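Local coordinates for protein 4-hydroxy-tetrahydrodipicolinate synthase (Thermotoga maritima, PDB 1O5K) that probably catalyses the condensation of pyruvate with aspartate-beta-semialdehyde to 4-hydroxy-tetrahydrodipicolinate, a step of lysine biosynthesis that runs through a Schiff base, at residues P121-E124 with G125-Q128; Y144-P147 with G148-G151. All coordinates share one frame; numbering follows the deposited sequence. Where two conformers were deposited one is given.

Contact 1 (P121-E124 with G125-Q128)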
ATOM      1  N   PRO A 121      -4.067  19.461  -1.122  1.00 21.00           N
ATOM      2  CA  PRO A 121      -3.530  20.467  -2.052  1.00 22.86           C
ATOM      3  C   PRO A 121      -2.391  19.875  -2.913  1.00 22.59           C
ATOM      4  O   PRO A 121      -1.683  18.927  -2.507  1.00 24.65           O
ATOM      5  CB  PRO A 121      -3.007  21.553  -1.144  1.00 23.35           C
ATOM      6  CG  PRO A 121      -2.882  20.950   0.191  1.00 30.42           C
ATOM      7  CD  PRO A 121      -3.806  19.772   0.302  1.00 22.53           C
ATOM      8  N   THR A 122      -2.228  20.452  -4.070  1.00 23.66           N
ATOM      9  CA  THR A 122      -1.121  20.134  -4.932  1.00 22.25           C
ATOM     10  C   THR A 122       0.190  20.619  -4.279  1.00 24.27           C
ATOM     11  O   THR A 122       0.169  21.404  -3.326  1.00 22.35           O
ATOM     12  CB  THR A 122      -1.317  20.762  -6.270  1.00 20.47           C
ATOM     13  OG1 THR A 122      -1.281  22.182  -6.167  1.00 21.38           O
ATOM     14  CG2 THR A 122      -2.710  20.361  -6.906  1.00 20.78           C
ATOM     15  N   GLN A 123       1.323  20.158  -4.815  1.00 23.19           N
ATOM     16  CA  GLN A 123       2.619  20.584  -4.308  1.00 22.73           C
ATOM     17  C   GLN A 123       2.763  22.114  -4.436  1.00 21.90           C
ATOM     18  O   GLN A 123       3.211  22.786  -3.516  1.00 21.58           O
ATOM     19  CB  GLN A 123       3.768  19.856  -5.015  1.00 21.75           C
ATOM     20  CG  GLN A 123       3.729  18.354  -4.753  1.00 20.49           C
ATOM     21  CD  GLN A 123       3.913  18.001  -3.318  1.00 28.75           C
ATOM     22  OE1 GLN A 123       4.953  18.309  -2.751  1.00 24.92           O
ATOM     23  NE2 GLN A 123       2.920  17.354  -2.711  1.00 26.57           N
ATOM     24  N   GLU A 124       2.353  22.658  -5.574  1.00 20.58           N
ATOM     25  CA  GLU A 124       2.331  24.109  -5.738  1.00 21.50           C
ATOM     26  C   GLU A 124       1.442  24.822  -4.698  1.00 22.87           C
ATOM     27  O   GLU A 124       1.800  25.868  -4.204  1.00 20.30           O
ATOM     28  CB  GLU A 124       1.910  24.475  -7.161  1.00 21.94           C
ATOM     29  CG  GLU A 124       1.857  25.966  -7.475  1.00 28.70           C
ATOM     30  CD  GLU A 124       3.197  26.661  -7.379  1.00 35.12           C
ATOM     31  OE1 GLU A 124       4.254  25.986  -7.404  1.00 29.20           O
ATOM     32  OE2 GLU A 124       3.200  27.922  -7.309  1.00 27.67           O
ATOM     33  N   GLY A 125       0.277  24.239  -4.420  1.00 24.25           N
ATOM     34  CA  GLY A 125      -0.629  24.727  -3.393  1.00 22.40           C
ATOM     35  C   GLY A 125       0.047  24.782  -2.048  1.00 21.30           C
ATOM     36  O   GLY A 125      -0.101  25.757  -1.307  1.00 23.95           O
ATOM     37  N   LEU A 126       0.781  23.718  -1.705  1.00 22.16           N
ATOM     38  CA  LEU A 126       1.538  23.735  -0.465  1.00 19.57           C
ATOM     39  C   LEU A 126       2.570  24.855  -0.421  1.00 23.40           C
ATOM     40  O   LEU A 126       2.715  25.544   0.563  1.00 23.54           O
ATOM     41  CB  LEU A 126       2.252  22.398  -0.256  1.00 22.69           C
ATOM     42  CG  LEU A 126       1.322  21.243  -0.011  1.00 24.50           C
ATOM     43  CD1 LEU A 126       2.094  19.912  -0.046  1.00 26.20           C
ATOM     44  CD2 LEU A 126       0.600  21.402   1.372  1.00 26.42           C
ATOM     45  N   TYR A 127       3.315  25.020  -1.492  1.00 22.11           N
ATOM     46  CA  TYR A 127       4.251  26.122  -1.574  1.00 22.14           C
ATOM     47  C   TYR A 127       3.540  27.448  -1.363  1.00 21.80           C
ATOM     48  O   TYR A 127       4.001  28.266  -0.547  1.00 22.17           O
ATOM     49  CB  TYR A 127       4.947  26.093  -2.920  1.00 22.68           C
ATOM     50  CG  TYR A 127       5.905  27.216  -3.124  1.00 23.94           C
ATOM     51  CD1 TYR A 127       7.151  27.206  -2.520  1.00 23.05           C
ATOM     52  CD2 TYR A 127       5.584  28.263  -3.933  1.00 23.71           C
ATOM     53  CE1 TYR A 127       8.067  28.263  -2.748  1.00 26.03           C
ATOM     54  CE2 TYR A 127       6.472  29.339  -4.153  1.00 24.13           C
ATOM     55  CZ  TYR A 127       7.717  29.325  -3.546  1.00 25.08           C
ATOM     56  OH  TYR A 127       8.615  30.374  -3.810  1.00 26.05           O
ATOM     57  N   GLN A 128       2.442  27.678  -2.103  1.00 22.37           N
ATOM     58  CA  GLN A 128       1.710  28.939  -1.988  1.00 22.13           C
ATOM     59  C   GLN A 128       1.144  29.194  -0.585  1.00 23.15           C
ATOM     60  O   GLN A 128       1.125  30.346  -0.140  1.00 21.52           O
ATOM     61  CB  GLN A 128       0.637  29.065  -3.090  1.00 20.16           C
ATOM     62  CG  GLN A 128       1.214  29.238  -4.472  0.65 22.24           C
ATOM     63  CD  GLN A 128       1.908  30.563  -4.663  0.65 28.54           C
ATOM     64  OE1 GLN A 128       1.659  31.509  -3.922  0.65 31.79           O
ATOM     65  NE2 GLN A 128       2.772  30.643  -5.669  0.65 35.82           N
TER
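Thr122 OG1 accepts the backbone N-H of Gly125 at 3.1 Å, an N-cap bond that opens helix 123-134. With chi1 at 65° the hydroxyl oxygen sits between the backbone N and the carbonyl carbon of its own residue, and from there it reaches an amide that the first turn cannot serve. Threonine suits the place because a hydroxyl on CB can turn back and accept such an N-H. The carbonyl of the same residue takes Leu126 N at 2.9 Å, and Gln123 O and Glu124 O continue the i to i+4 ladder to Tyr127 N and Gln128 N.

Within the first turn Glu124 lies alongside Gln128, one turn further on, and both point the same way. In one of the two conformers modelled for Gln128, NE2 donates to Glu124 OE2 over 3.2 Å (172°), so the bond is probably not held all the time. The other oxygen, Glu124 OE1, is salt-bridged to Arg161, whose guanidinium also makes a cation-pi contact with Tyr127. Replacing Glu124 by an alanine removes both carboxylate oxygens, and would probably leave Arg161 without this charged mate and the Gln128 amide without its acceptor.

Pro121 CG meets Leu126 CD2 at 3.7 Å, a hydrophobic staple joining the residue before the N-cap to the fourth residue of the helix. Pro121 also packs on Pro284 of the second subunit. Gln123 NE2 passes 3.8 Å from Leu126 CD1, its amide held by Thr158, Leu155 and Asn153. An acidic side chain in the first turn probably also interacts favourably with the helix dipole.

Contact 2 (Y144-P147 with G148-G151); sequences YNVP and GRTG
Val146 O receives two backbone donors, Arg149 N at 3.0 Å and Thr150 N at 3.1 Å, and starts the short helix 147-150 that follows strand 141-144 of the TIM barrel. Arg149 N comes from well above the carbonyl plane (42° out of it), whereas Thr150 N is tilted only slightly. Val146 is the N-cap residue, and Pro147 fits the first helical position because no N-H is needed there.

The side chain of Arg149 runs out from this turn. CB lies 3.7 Å from Val146 O; CG and CD then pass Val146 CG2, each at 4.0 Å, so the aliphatic part of the arginine is lined by the valine methyl. Straight from CG to NE, the chain carries its guanidinium beyond the turn, where NH1 donates to Asn263 O and NH2 to Tyr118 O of the second subunit. Arginine suits the place because it combines an apolar shaft with a tip that can bond to both carbonyls. It also touches Thr55, predicted to belong to the proton relay.

The other valine methyl, CG1, lies over one face of the Tyr144 ring, towards its rim, and meets Thr150 CG2. Tyr144 is the predicted proton donor/acceptor, so the valine packs between the turn and an active-site ring. Gly151 closes the helix: its N bonds to Pro147 O, and its positive phi (84°) would push a CB against the preceding carbonyl oxygen. A water takes Val146 N as donor, gives a hydrogen to Asn145 OD1, and accepts from Thr150 OG1, also hydrogen-bonded to Val152 N, at 2.7 Å.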
ATOM      1  N   TYR A 144       5.032  20.856   8.955  1.00 22.33           N
ATOM      2  CA  TYR A 144       4.793  19.526   9.543  1.00 23.64           C
ATOM      3  C   TYR A 144       4.136  18.615   8.511  1.00 26.23           C
ATOM      4  O   TYR A 144       3.010  18.855   8.072  1.00 26.11           O
ATOM      5  CB  TYR A 144       3.954  19.706  10.770  1.00 24.68           C
ATOM      6  CG  TYR A 144       3.457  18.429  11.473  1.00 27.65           C
ATOM      7  CD1 TYR A 144       4.164  17.226  11.382  1.00 27.05           C
ATOM      8  CD2 TYR A 144       2.324  18.474  12.243  1.00 34.63           C
ATOM      9  CE1 TYR A 144       3.710  16.105  12.028  1.00 31.02           C
ATOM     10  CE2 TYR A 144       1.846  17.357  12.910  1.00 31.05           C
ATOM     11  CZ  TYR A 144       2.548  16.186  12.790  1.00 31.04           C
ATOM     12  OH  TYR A 144       2.136  15.047  13.406  1.00 36.99           O
ATOM     13  N   ASN A 145       4.882  17.583   8.133  1.00 24.40           N
ATOM     14  CA  ASN A 145       4.488  16.605   7.143  1.00 22.02           C
ATOM     15  C   ASN A 145       4.131  15.300   7.806  1.00 26.80           C
ATOM     16  O   ASN A 145       4.944  14.701   8.502  1.00 25.32           O
ATOM     17  CB  ASN A 145       5.622  16.397   6.134  1.00 26.54           C
ATOM     18  CG  ASN A 145       5.216  15.536   4.989  1.00 29.21           C
ATOM     19  OD1 ASN A 145       4.171  15.774   4.370  1.00 24.64           O
ATOM     20  ND2 ASN A 145       6.014  14.508   4.697  1.00 25.48           N
ATOM     21  N   VAL A 146       2.890  14.891   7.602  1.00 24.16           N
ATOM     22  CA  VAL A 146       2.335  13.663   8.269  1.00 22.79           C
ATOM     23  C   VAL A 146       1.242  13.073   7.384  1.00 24.19           C
ATOM     24  O   VAL A 146       0.028  13.148   7.683  1.00 23.78           O
ATOM     25  CB  VAL A 146       1.911  13.948   9.730  1.00 21.04           C
ATOM     26  CG1 VAL A 146       0.849  15.011   9.921  1.00 26.60           C
ATOM     27  CG2 VAL A 146       1.491  12.649  10.422  1.00 25.79           C
ATOM     28  N   PRO A 147       1.674  12.500   6.247  1.00 25.61           N
ATOM     29  CA  PRO A 147       0.719  12.052   5.198  1.00 22.65           C
ATOM     30  C   PRO A 147      -0.318  11.053   5.657  1.00 23.30           C
ATOM     31  O   PRO A 147      -1.438  11.050   5.181  1.00 24.27           O
ATOM     32  CB  PRO A 147       1.623  11.443   4.132  1.00 25.53           C
ATOM     33  CG  PRO A 147       2.976  11.387   4.678  1.00 30.44           C
ATOM     34  CD  PRO A 147       3.077  12.352   5.809  1.00 29.13           C
ATOM     35  N   GLY A 148       0.034  10.223   6.625  1.00 23.16           N
ATOM     36  CA  GLY A 148      -0.925   9.250   7.150  1.00 27.07           C
ATOM     37  C   GLY A 148      -2.145   9.870   7.828  1.00 28.35           C
ATOM     38  O   GLY A 148      -3.245   9.258   7.849  1.00 28.11           O
ATOM     39  N   ARG A 149      -1.988  11.087   8.327  1.00 26.95           N
ATOM     40  CA  ARG A 149      -3.095  11.858   8.901  1.00 25.57           C
ATOM     41  C   ARG A 149      -3.754  12.855   7.924  1.00 25.30           C
ATOM     42  O   ARG A 149      -4.944  13.090   8.045  1.00 26.93           O
ATOM     43  CB  ARG A 149      -2.678  12.629  10.126  1.00 26.98           C
ATOM     44  CG  ARG A 149      -2.292  11.790  11.308  1.00 26.08           C
ATOM     45  CD  ARG A 149      -1.937  12.634  12.524  1.00 23.54           C
ATOM     46  NE  ARG A 149      -1.570  11.862  13.730  1.00 31.79           N
ATOM     47  CZ  ARG A 149      -2.401  11.612  14.740  1.00 31.91           C
ATOM     48  NH1 ARG A 149      -2.006  10.934  15.833  1.00 31.88           N
ATOM     49  NH2 ARG A 149      -3.629  12.025  14.651  1.00 29.90           N
ATOM     50  N   THR A 150      -2.971  13.461   7.026  1.00 23.25           N
ATOM     51  CA  THR A 150      -3.448  14.574   6.209  1.00 23.38           C
ATOM     52  C   THR A 150      -3.951  14.198   4.843  1.00 24.51           C
ATOM     53  O   THR A 150      -4.783  14.936   4.256  1.00 24.17           O
ATOM     54  CB  THR A 150      -2.295  15.573   5.972  1.00 22.49           C
ATOM     55  OG1 THR A 150      -1.235  14.871   5.276  1.00 22.71           O
ATOM     56  CG2 THR A 150      -1.763  16.080   7.302  1.00 22.10           C
ATOM     57  N   GLY A 151      -3.447  13.080   4.305  1.00 24.71           N
ATOM     58  CA  GLY A 151      -3.726  12.697   2.933  1.00 24.75           C
ATOM     59  C   GLY A 151      -2.821  13.348   1.886  1.00 25.43           C
ATOM     60  O   GLY A 151      -3.059  13.199   0.677  1.00 26.74           O
TER
HETATM   61  O   HOH W   1       1.226  15.845   5.538  1.00 13.29           O

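In the fold
Both contacts include the start of a helix and meet the second subunit; contact 2 takes in the end of its short helix as well. Contact 1 is farther out, about 22 Å from the chain centre to its own, on the helix that joins strands 110-114 and 141-144; contact 2, centred about 13 Å out, follows the second of those strands. Each is partly buried. Thr122 adds a side-chain cap to the main-chain bonds of contact 1; the N-cap residue of contact 2 is a valine, whose apolar side chain can offer none and packs instead. Charge in 121-128 is paired within the chain, whereas the arginine of 144-151 reaches across the subunit interface beside predicted catalytic residues.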